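Local coordinates for protein stress response kinase A (Escherichia coli, PDB 1ZYL) that phosphorylates proteins, itself included, on serine and threonine at the expense of ATP, and probably protects the cell against stress linked to reactive oxygen species, at residues R127-M132 with Q228-L233; D120-V125 with E246-A251; H71-Q76 with V216-A221; I266-A271 with K315-P320. All coordinates share one frame; numbering follows the deposited sequence.

Contact 1. Residues R127-M132 with Q228-L233; sequences RYLGRM and QDLWML
The backbones of helix 127-132 and segment 228-233 come closest at Leu129 and Asp229, whose CA atoms lie 7.8 Å apart, so a side chain must bridge the interval. Leu129 does so with one methyl. Its CD2 stands 3.4 Å from Asp229 O and 3.5 Å from CD2 of Leu230. The side chains of Leu129 and Leu230 pass alongside in opposite directions; CG of Leu230 lies beside its backbone N (chi1 -66°), and of its two methyls it is CD2 that meets Leu129. A further methyl, Leu233 CD1, lies 3.9 Å from Leu129 CD2. These residues are buried in the helical lobe of a protein-kinase-like fold, where Phe215 and Tyr252 also touch Leu129. Asp229 turns its carboxylate elsewhere: OD1 is hydrogen-bonded to His133 NE2 and to the backbone N of His199, and OD2 more weakly to Gly200 N. This grip on the loop leading to Asp201, the probable proton acceptor, resembles that of the aspartate in protein kinases that braces the catalytic loop. With an alanine here in place of Leu129, CD2 would be lost and a gap would probably open beside Asp229 O, leaving the Leu230 and Leu233 methyls without their shared partner.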
# COMPACT_ATOMS: atom_id res chain seq x y z
N ARG A 127 -12.30 9.80 -10.23
CA ARG A 127 -12.42 9.69 -11.67
C ARG A 127 -11.18 9.02 -12.29
O ARG A 127 -11.31 8.12 -13.11
CB ARG A 127 -12.65 11.07 -12.28
CG ARG A 127 -12.79 11.07 -13.77
CD ARG A 127 -13.02 12.47 -14.29
NE ARG A 127 -12.34 12.69 -15.57
CZ ARG A 127 -11.02 12.74 -15.71
NH1 ARG A 127 -10.23 12.60 -14.65
NH2 ARG A 127 -10.49 12.92 -16.92
N TYR A 128 -9.99 9.47 -11.91
CA TYR A 128 -8.76 8.88 -12.43
C TYR A 128 -8.62 7.45 -11.94
O TYR A 128 -8.05 6.60 -12.62
CB TYR A 128 -7.54 9.70 -11.99
CG TYR A 128 -7.19 10.82 -12.94
CD1 TYR A 128 -6.67 12.03 -12.47
CD2 TYR A 128 -7.36 10.67 -14.32
CE1 TYR A 128 -6.33 13.06 -13.35
CE2 TYR A 128 -7.03 11.69 -15.20
CZ TYR A 128 -6.51 12.88 -14.72
OH TYR A 128 -6.16 13.87 -15.60
N LEU A 129 -9.14 7.20 -10.75
CA LEU A 129 -9.11 5.88 -10.15
C LEU A 129 -9.97 4.95 -11.02
O LEU A 129 -9.73 3.74 -11.12
CB LEU A 129 -9.67 5.96 -8.73
CG LEU A 129 -8.90 5.33 -7.56
CD1 LEU A 129 -7.40 5.36 -7.81
CD2 LEU A 129 -9.26 6.10 -6.29
N GLY A 130 -10.97 5.54 -11.67
CA GLY A 130 -11.85 4.77 -12.52
C GLY A 130 -11.15 4.44 -13.82
O GLY A 130 -11.37 3.38 -14.39
N ARG A 131 -10.31 5.35 -14.29
CA ARG A 131 -9.59 5.10 -15.52
C ARG A 131 -8.44 4.15 -15.20
O ARG A 131 -8.00 3.38 -16.06
CB ARG A 131 -9.05 6.40 -16.11
CG ARG A 131 -8.34 6.18 -17.46
CD ARG A 131 -7.72 7.45 -18.02
NE ARG A 131 -8.72 8.42 -18.46
CZ ARG A 131 -8.43 9.60 -18.99
NH1 ARG A 131 -9.39 10.42 -19.37
NH2 ARG A 131 -7.16 9.97 -19.13
N MET A 132 -7.96 4.19 -13.96
CA MET A 132 -6.86 3.32 -13.54
C MET A 132 -7.33 1.89 -13.56
O MET A 132 -6.70 1.04 -14.19
CB MET A 132 -6.38 3.67 -12.13
CG MET A 132 -4.99 3.12 -11.81
SD MET A 132 -4.66 2.94 -10.04
CE MET A 132 -4.31 4.60 -9.60
N GLN A 228 -10.65 -1.75 -2.67
CA GLN A 228 -9.37 -1.59 -1.99
C GLN A 228 -8.77 -0.21 -2.16
O GLN A 228 -8.21 0.35 -1.23
CB GLN A 228 -8.36 -2.61 -2.50
CG GLN A 228 -7.70 -3.44 -1.41
CD GLN A 228 -7.12 -2.61 -0.29
OE1 GLN A 228 -6.05 -2.01 -0.43
NE2 GLN A 228 -7.82 -2.57 0.83
N ASP A 229 -8.89 0.35 -3.37
CA ASP A 229 -8.34 1.66 -3.67
C ASP A 229 -9.34 2.78 -3.39
O ASP A 229 -9.09 3.94 -3.73
CB ASP A 229 -7.92 1.73 -5.15
CG ASP A 229 -6.74 0.83 -5.47
OD1 ASP A 229 -6.55 0.51 -6.66
OD2 ASP A 229 -6.00 0.44 -4.54
N LEU A 230 -10.47 2.43 -2.77
CA LEU A 230 -11.48 3.43 -2.47
C LEU A 230 -11.82 3.60 -0.99
O LEU A 230 -12.02 4.72 -0.53
CB LEU A 230 -12.76 3.13 -3.23
CG LEU A 230 -12.75 3.23 -4.75
CD1 LEU A 230 -14.17 2.99 -5.26
CD2 LEU A 230 -12.24 4.59 -5.20
N TRP A 231 -11.87 2.51 -0.23
CA TRP A 231 -12.25 2.68 1.16
C TRP A 231 -11.34 3.55 2.01
O TRP A 231 -11.83 4.31 2.84
CB TRP A 231 -12.48 1.32 1.84
CG TRP A 231 -11.24 0.56 2.20
CD1 TRP A 231 -10.58 -0.34 1.43
CD2 TRP A 231 -10.53 0.64 3.44
NE1 TRP A 231 -9.49 -0.83 2.10
CE2 TRP A 231 -9.44 -0.25 3.34
CE3 TRP A 231 -10.70 1.37 4.63
CZ2 TRP A 231 -8.52 -0.43 4.39
CZ3 TRP A 231 -9.79 1.19 5.66
CH2 TRP A 231 -8.71 0.30 5.54
N MET A 232 -10.03 3.49 1.80
CA MET A 232 -9.14 4.30 2.63
C MET A 232 -9.20 5.80 2.38
O MET A 232 -8.51 6.57 3.04
CB MET A 232 -7.68 3.83 2.50
CG MET A 232 -7.39 2.53 3.26
SD MET A 232 -5.68 1.99 3.18
CE MET A 232 -5.64 1.32 1.54
N LEU A 233 -10.04 6.21 1.44
CA LEU A 233 -10.16 7.63 1.13
C LEU A 233 -11.16 8.34 2.04
O LEU A 233 -10.94 9.48 2.43
CB LEU A 233 -10.59 7.83 -0.34
CG LEU A 233 -9.61 7.48 -1.47
CD1 LEU A 233 -10.28 7.64 -2.82
CD2 LEU A 233 -8.38 8.37 -1.40

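Contact 2. Residues D120-V125 with E246-A251; sequences DQMEAV and ETIIEA
Met122 and Glu123 meet Ile248, Thr247 and Ala251 where two helices of the kinase-like helical lobe pack side by side. The axes of 120-125 and 246-251 approach to 8.1 Å and cross at -42°, running in broadly the same direction. The backbones are nearest at Glu123 and Ile248, with 5.2 Å between their CA atoms.

Along the first helix, Met122 comes first. Its CG is anti to the backbone N (chi1 -160°), which carries the start of the chain toward the second helix before the bends beyond it turn the sulfur aside. CG therefore makes the contact, 3.2 Å from Ile248 CG2, and the two side chains cross obliquely. Ile248 offers this branch while its longer arm leads off toward Leu230.

Glu123 follows and fits against two residues one helical turn apart. Its CG rests 3.4 Å from Thr247 CG2, with the two side chains crossing at about a right angle. The carboxylate extends past the same methyl, 3.8 Å from OE2 to Thr247 CG2, so the aliphatic stem and the acid group both run by it. Thr247 can present that methyl because its OG1 is turned back along its own helix, hydrogen-bonded to Met243 O.

At the other turn Ala251 has just a methyl, consistent with the close approach of the Glu123 backbone. Ala251 CB lies 4.2 Å from Glu123 CB, and it also packs against the main chain, 3.4 Å from Glu123 O.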
# COMPACT_ATOMS: atom_id res chain seq x y z
N ASP A 120 -14.04 18.26 -4.38
CA ASP A 120 -13.73 18.37 -5.80
C ASP A 120 -12.51 17.51 -6.15
O ASP A 120 -12.54 16.77 -7.14
CB ASP A 120 -13.46 19.83 -6.18
CG ASP A 120 -14.25 20.27 -7.40
OD1 ASP A 120 -15.50 20.30 -7.33
OD2 ASP A 120 -13.62 20.60 -8.44
N GLN A 121 -11.46 17.60 -5.35
CA GLN A 121 -10.26 16.81 -5.59
C GLN A 121 -10.61 15.33 -5.45
O GLN A 121 -10.03 14.47 -6.12
CB GLN A 121 -9.16 17.19 -4.60
CG GLN A 121 -8.57 18.57 -4.83
CD GLN A 121 -7.36 18.85 -3.96
OE1 GLN A 121 -6.66 19.84 -4.18
NE2 GLN A 121 -7.10 17.99 -2.98
N MET A 122 -11.56 15.05 -4.57
CA MET A 122 -12.04 13.70 -4.33
C MET A 122 -12.57 13.15 -5.64
O MET A 122 -12.24 12.04 -6.03
CB MET A 122 -13.17 13.72 -3.29
CG MET A 122 -13.42 12.40 -2.61
SD MET A 122 -12.36 12.23 -1.18
CE MET A 122 -13.29 13.16 0.06
N GLU A 123 -13.40 13.94 -6.31
CA GLU A 123 -13.98 13.54 -7.59
C GLU A 123 -12.92 13.30 -8.64
O GLU A 123 -12.99 12.32 -9.37
CB GLU A 123 -14.97 14.59 -8.09
CG GLU A 123 -16.27 14.64 -7.32
CD GLU A 123 -17.32 15.50 -8.01
OE1 GLU A 123 -17.04 16.69 -8.25
OE2 GLU A 123 -18.41 14.97 -8.32
N ALA A 124 -11.95 14.22 -8.74
CA ALA A 124 -10.87 14.09 -9.71
C ALA A 124 -10.09 12.81 -9.44
O ALA A 124 -9.69 12.12 -10.38
CB ALA A 124 -9.94 15.29 -9.62
N VAL A 125 -9.89 12.50 -8.16
CA VAL A 125 -9.17 11.29 -7.77
C VAL A 125 -10.03 10.06 -8.06
O VAL A 125 -9.55 9.08 -8.59
CB VAL A 125 -8.76 11.32 -6.26
CG1 VAL A 125 -8.47 9.93 -5.75
CG2 VAL A 125 -7.53 12.18 -6.07
N GLU A 246 -20.59 8.12 -1.94
CA GLU A 246 -21.60 8.32 -2.96
C GLU A 246 -21.01 9.17 -4.10
O GLU A 246 -21.28 8.91 -5.28
CB GLU A 246 -22.80 9.01 -2.32
CG GLU A 246 -24.07 9.07 -3.15
CD GLU A 246 -25.29 9.45 -2.31
OE1 GLU A 246 -26.32 9.86 -2.89
OE2 GLU A 246 -25.23 9.33 -1.07
N THR A 247 -20.16 10.13 -3.75
CA THR A 247 -19.57 11.04 -4.73
C THR A 247 -18.43 10.49 -5.58
O THR A 247 -18.42 10.66 -6.80
CB THR A 247 -19.07 12.34 -4.05
OG1 THR A 247 -20.19 13.11 -3.62
CG2 THR A 247 -18.23 13.17 -5.00
N ILE A 248 -17.47 9.83 -4.94
CA ILE A 248 -16.34 9.29 -5.68
C ILE A 248 -16.79 8.18 -6.63
O ILE A 248 -16.14 7.94 -7.65
CB ILE A 248 -15.21 8.76 -4.72
CG1 ILE A 248 -15.57 7.38 -4.18
CG2 ILE A 248 -14.99 9.73 -3.58
CD1 ILE A 248 -15.05 6.26 -5.03
N ILE A 249 -17.89 7.51 -6.32
CA ILE A 249 -18.39 6.44 -7.18
C ILE A 249 -19.04 7.03 -8.43
O ILE A 249 -18.97 6.44 -9.50
CB ILE A 249 -19.46 5.57 -6.49
CG1 ILE A 249 -18.91 4.99 -5.18
CG2 ILE A 249 -19.85 4.42 -7.42
CD1 ILE A 249 -19.92 4.17 -4.41
N GLU A 250 -19.67 8.19 -8.28
CA GLU A 250 -20.33 8.84 -9.40
C GLU A 250 -19.28 9.31 -10.40
O GLU A 250 -19.53 9.36 -11.61
CB GLU A 250 -21.15 10.04 -8.92
CG GLU A 250 -21.98 10.67 -10.03
CD GLU A 250 -23.02 9.72 -10.57
OE1 GLU A 250 -23.70 10.07 -11.56
OE2 GLU A 250 -23.17 8.62 -10.00
N ALA A 251 -18.10 9.67 -9.89
CA ALA A 251 -17.02 10.12 -10.76
C ALA A 251 -16.29 8.89 -11.28
O ALA A 251 -15.97 8.78 -12.46
CB ALA A 251 -16.06 11.01 -9.98

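Contact 3. Residues H71-Q76 with V216-A221; sequences HQFALQ and VDLDDA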
# COMPACT_ATOMS: atom_id res chain seq x y z
N HIS A 71 6.13 -2.33 -13.12
CA HIS A 71 6.80 -1.45 -14.08
C HIS A 71 5.99 -1.46 -15.37
O HIS A 71 5.86 -0.44 -16.05
CB HIS A 71 8.21 -1.95 -14.37
CG HIS A 71 9.26 -1.41 -13.45
ND1 HIS A 71 9.21 -1.57 -12.08
CD2 HIS A 71 10.41 -0.74 -13.70
CE1 HIS A 71 10.28 -1.04 -11.54
NE2 HIS A 71 11.03 -0.53 -12.50
N GLN A 72 5.45 -2.62 -15.70
CA GLN A 72 4.63 -2.77 -16.88
C GLN A 72 3.36 -1.97 -16.59
O GLN A 72 3.04 -1.00 -17.28
CB GLN A 72 4.32 -4.25 -17.12
CG GLN A 72 3.70 -4.57 -18.47
CD GLN A 72 4.37 -3.81 -19.62
OE1 GLN A 72 5.60 -3.75 -19.71
NE2 GLN A 72 3.55 -3.24 -20.51
N PHE A 73 2.65 -2.36 -15.53
CA PHE A 73 1.42 -1.69 -15.15
C PHE A 73 1.60 -0.18 -15.18
O PHE A 73 0.85 0.53 -15.85
CB PHE A 73 1.00 -2.16 -13.75
CG PHE A 73 -0.39 -1.73 -13.35
CD1 PHE A 73 -0.77 -1.73 -12.02
CD2 PHE A 73 -1.33 -1.36 -14.31
CE1 PHE A 73 -2.05 -1.36 -11.64
CE2 PHE A 73 -2.62 -0.99 -13.94
CZ PHE A 73 -2.98 -0.99 -12.61
N ALA A 74 2.59 0.33 -14.46
CA ALA A 74 2.84 1.77 -14.43
C ALA A 74 3.01 2.33 -15.83
O ALA A 74 2.41 3.35 -16.17
CB ALA A 74 4.09 2.07 -13.61
N LEU A 75 3.81 1.66 -16.64
CA LEU A 75 4.07 2.11 -18.00
C LEU A 75 2.79 2.11 -18.84
O LEU A 75 2.53 3.07 -19.56
CB LEU A 75 5.12 1.22 -18.67
CG LEU A 75 6.00 1.92 -19.70
CD1 LEU A 75 7.17 2.59 -18.98
CD2 LEU A 75 6.50 0.91 -20.73
N GLN A 76 2.01 1.04 -18.74
CA GLN A 76 0.76 0.94 -19.48
C GLN A 76 -0.22 2.01 -19.00
O GLN A 76 -0.89 2.67 -19.80
CB GLN A 76 0.14 -0.45 -19.30
CG GLN A 76 -1.29 -0.56 -19.82
CD GLN A 76 -1.78 -2.00 -19.92
OE1 GLN A 76 -1.38 -2.87 -19.14
NE2 GLN A 76 -2.66 -2.26 -20.88
N VAL A 216 1.27 8.11 -6.51
CA VAL A 216 2.66 7.72 -6.38
C VAL A 216 2.78 6.44 -5.58
O VAL A 216 1.94 6.15 -4.72
CB VAL A 216 3.50 8.82 -5.68
CG1 VAL A 216 3.59 10.04 -6.56
CG2 VAL A 216 2.88 9.18 -4.34
N ASP A 217 3.82 5.67 -5.89
CA ASP A 217 4.11 4.43 -5.19
C ASP A 217 3.21 3.25 -5.53
O ASP A 217 2.16 3.07 -4.92
CB ASP A 217 4.05 4.69 -3.67
CG ASP A 217 4.99 3.80 -2.89
OD1 ASP A 217 5.31 2.70 -3.40
OD2 ASP A 217 5.38 4.18 -1.77
N LEU A 218 3.63 2.44 -6.50
CA LEU A 218 2.86 1.26 -6.87
C LEU A 218 3.51 0.01 -6.29
O LEU A 218 3.10 -1.11 -6.59
CB LEU A 218 2.78 1.12 -8.39
CG LEU A 218 2.09 2.21 -9.21
CD1 LEU A 218 1.66 1.58 -10.52
CD2 LEU A 218 0.88 2.78 -8.50
N ASP A 219 4.53 0.21 -5.46
CA ASP A 219 5.24 -0.90 -4.85
C ASP A 219 4.30 -1.96 -4.28
O ASP A 219 4.64 -3.14 -4.23
CB ASP A 219 6.17 -0.40 -3.74
CG ASP A 219 7.16 -1.45 -3.27
OD1 ASP A 219 7.59 -1.39 -2.10
OD2 ASP A 219 7.52 -2.33 -4.08
N ASP A 220 3.12 -1.52 -3.84
CA ASP A 220 2.14 -2.44 -3.25
C ASP A 220 1.08 -2.95 -4.20
O ASP A 220 0.29 -3.82 -3.84
CB ASP A 220 1.49 -1.80 -2.02
CG ASP A 220 2.29 -2.05 -0.74
OD1 ASP A 220 2.34 -1.15 0.13
OD2 ASP A 220 2.86 -3.16 -0.60
N ALA A 221 1.07 -2.44 -5.42
CA ALA A 221 0.10 -2.88 -6.42
C ALA A 221 -0.09 -4.38 -6.25
O ALA A 221 0.86 -5.15 -6.26
CB ALA A 221 0.62 -2.57 -7.83
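Leu218 loses the largest area to this contact and points at helix 71-76, with Ala74 and Phe73 receiving it. The backbones are nearest at Ala74 and Leu218, whose CA atoms are 7.6 Å apart. CG of Leu218 sits beside the backbone N, opposite the carbonyl carbon (chi1 -62°), and this carries CD1 to the helix surface. There CD1 lies 4.0 Å from Ala74 CB and 4.1 Å from Ala74 CA, so the methyl rests on the small side chain and the backbone beside it. Phe73 flanks it: CD1 of its ring is 4.4 Å from Leu218 CD1, an oblique approach. Near the plane of the same ring, at its edge, stands Ala221 CB, 4.5 Å from Phe73 CD1. A type I turn from Leu218 to Ala221, closed by Ala221 N to Leu218 O at 2.7 Å, brings both apolar residues round to the helix. Leu218 also touches Glu70 and His199. It directly follows Asp217, a probable magnesium ligand and active-site residue, so the arrangement resembles the DFG motif of protein kinases, in which the residue after the aspartate packs between the C-helix and the catalytic-loop histidine.

Contact 4. Residues I266-A271 with K315-P320; sequences IEPLRA and KVLQEP
Apolar packing centres on Leu317, whose CD2 touches two neighbouring residues of helix 266-271. It lies 3.7 Å from Pro268 CG, the side chains crossing at a slant, and 3.7 Å from Glu267 CB, close to where the backbones are nearest: the CA atoms of Glu267 and Leu317 are 6.6 Å apart. With CG beside its backbone N (chi1 -67°), Leu317 is directed back to the helix although its CB does not face it squarely. Leu317 also meets Ala184 and His188 of helix 171-188, while Pro268 reaches Val185 and His188. Three helices of the helical lobe of this kinase-like fold thus converge here. Pro268 lies in the first turn of its helix, where the missing N-H costs no i to i-4 bond.

Contacts between polar and apolar groups come from Glu267 and Val316, whose side chains cross at about a right angle. Val316 CG1 lies 3.7 Å from Glu267 CG and 3.6 Å from Glu267 OE2, so the bent stem and the carboxylate both pass the same methyl.

Charge pairing stays within one helix, where Glu267 and Arg270 form a salt bridge whose detail is doubtful because Arg270 NH2 is crowded in the model.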
# COMPACT_ATOMS: atom_id res chain seq x y z
N ILE A 266 -15.33 -3.84 2.95
CA ILE A 266 -14.46 -2.86 3.61
C ILE A 266 -14.01 -3.22 5.02
O ILE A 266 -12.82 -3.18 5.31
CB ILE A 266 -15.06 -1.43 3.64
CG1 ILE A 266 -16.38 -1.44 4.39
CG2 ILE A 266 -15.27 -0.91 2.23
CD1 ILE A 266 -16.91 -0.05 4.68
N GLU A 267 -14.93 -3.58 5.90
CA GLU A 267 -14.51 -3.92 7.25
C GLU A 267 -13.58 -5.12 7.21
O GLU A 267 -12.66 -5.23 8.02
CB GLU A 267 -15.72 -4.16 8.15
CG GLU A 267 -16.56 -2.89 8.32
CD GLU A 267 -15.70 -1.67 8.70
OE1 GLU A 267 -16.04 -0.54 8.26
OE2 GLU A 267 -14.70 -1.83 9.44
N PRO A 268 -13.80 -6.05 6.28
CA PRO A 268 -12.85 -7.16 6.27
C PRO A 268 -11.48 -6.68 5.77
O PRO A 268 -10.45 -7.15 6.24
CB PRO A 268 -13.51 -8.17 5.34
CG PRO A 268 -14.94 -8.00 5.70
CD PRO A 268 -15.09 -6.48 5.71
N LEU A 269 -11.47 -5.75 4.82
CA LEU A 269 -10.20 -5.24 4.30
C LEU A 269 -9.44 -4.47 5.37
O LEU A 269 -8.23 -4.62 5.51
CB LEU A 269 -10.43 -4.32 3.09
CG LEU A 269 -10.91 -5.00 1.82
CD1 LEU A 269 -11.19 -3.97 0.77
CD2 LEU A 269 -9.86 -5.99 1.35
N ARG A 270 -10.16 -3.65 6.12
CA ARG A 270 -9.56 -2.87 7.19
C ARG A 270 -8.99 -3.83 8.24
O ARG A 270 -7.87 -3.64 8.74
CB ARG A 270 -10.60 -1.93 7.79
CG ARG A 270 -10.14 -1.19 9.05
CD ARG A 270 -11.27 -0.38 9.64
NE ARG A 270 -11.52 0.86 8.90
CZ ARG A 270 -12.71 1.22 8.44
NH1 ARG A 270 -12.86 2.37 7.80
NH2 ARG A 270 -13.76 0.42 8.60
N ALA A 271 -9.76 -4.86 8.58
CA ALA A 271 -9.30 -5.85 9.54
C ALA A 271 -8.04 -6.47 8.97
O ALA A 271 -7.06 -6.70 9.68
CB ALA A 271 -10.35 -6.93 9.73
N LYS A 315 -16.52 -6.96 16.41
CA LYS A 315 -17.87 -6.51 16.73
C LYS A 315 -18.45 -5.69 15.58
O LYS A 315 -19.66 -5.68 15.35
CB LYS A 315 -17.85 -5.68 18.02
CG LYS A 315 -17.50 -6.52 19.24
CD LYS A 315 -17.44 -5.69 20.51
CE LYS A 315 -17.04 -6.56 21.69
NZ LYS A 315 -16.74 -5.74 22.90
N VAL A 316 -17.58 -5.02 14.84
CA VAL A 316 -18.00 -4.22 13.70
C VAL A 316 -18.43 -5.15 12.57
O VAL A 316 -19.28 -4.81 11.75
CB VAL A 316 -16.84 -3.34 13.20
CG1 VAL A 316 -17.24 -2.58 11.95
CG2 VAL A 316 -16.42 -2.39 14.30
N LEU A 317 -17.84 -6.35 12.56
CA LEU A 317 -18.13 -7.36 11.55
C LEU A 317 -19.38 -8.17 11.88
O LEU A 317 -19.82 -9.00 11.08
CB LEU A 317 -16.92 -8.29 11.39
CG LEU A 317 -15.66 -7.64 10.81
CD1 LEU A 317 -14.41 -8.34 11.31
CD2 LEU A 317 -15.72 -7.67 9.30
N GLN A 318 -19.96 -7.94 13.06
CA GLN A 318 -21.15 -8.67 13.48
C GLN A 318 -22.28 -7.75 13.92
O GLN A 318 -22.05 -6.67 14.47
CB GLN A 318 -20.80 -9.62 14.63
CG GLN A 318 -20.02 -10.84 14.19
CD GLN A 318 -19.37 -11.56 15.36
OE1 GLN A 318 -18.39 -11.09 15.93
NE2 GLN A 318 -19.93 -12.72 15.72
N GLU A 319 -23.51 -8.17 13.66
CA GLU A 319 -24.67 -7.37 14.02
C GLU A 319 -24.76 -7.21 15.54
O GLU A 319 -24.74 -8.19 16.28
CB GLU A 319 -25.96 -8.01 13.49
CG GLU A 319 -26.38 -9.31 14.17
CD GLU A 319 -27.89 -9.55 14.10
OE1 GLU A 319 -28.66 -8.63 14.43
OE2 GLU A 319 -28.31 -10.67 13.71
N PRO A 320 -24.85 -5.96 16.01
CA PRO A 320 -24.95 -5.66 17.44
C PRO A 320 -26.33 -6.06 17.95
O PRO A 320 -27.34 -5.74 17.32
CB PRO A 320 -24.74 -4.15 17.49
CG PRO A 320 -25.38 -3.70 16.20
CD PRO A 320 -24.86 -4.72 15.21

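How the contacts relate
Contacts 1 and 3 are buried, whereas contacts 2 and 4 are partly buried and lie farther from the chain's centre. Contacts 1 and 2 share helix 119-136, and their centres are 9 Å apart; Leu230 CD2 meets Ile248 CD1 at 3.3 Å, joining them into continuous packing. Contact 4 touches contact 1 through Trp231, packed on Ile266, Leu269 and Arg270. Contact 3 touches none of the others and links helix 64-79 to the loop carrying Asp217. No hydrogen bond crosses any of the four. The buried pair rest mainly on leucine, phenylalanine and alanine, with the Asp229 carbonyl added in contact 1, close to the probable catalytic residues, while the outer pair bring in the aliphatic parts of glutamates nearer the surface.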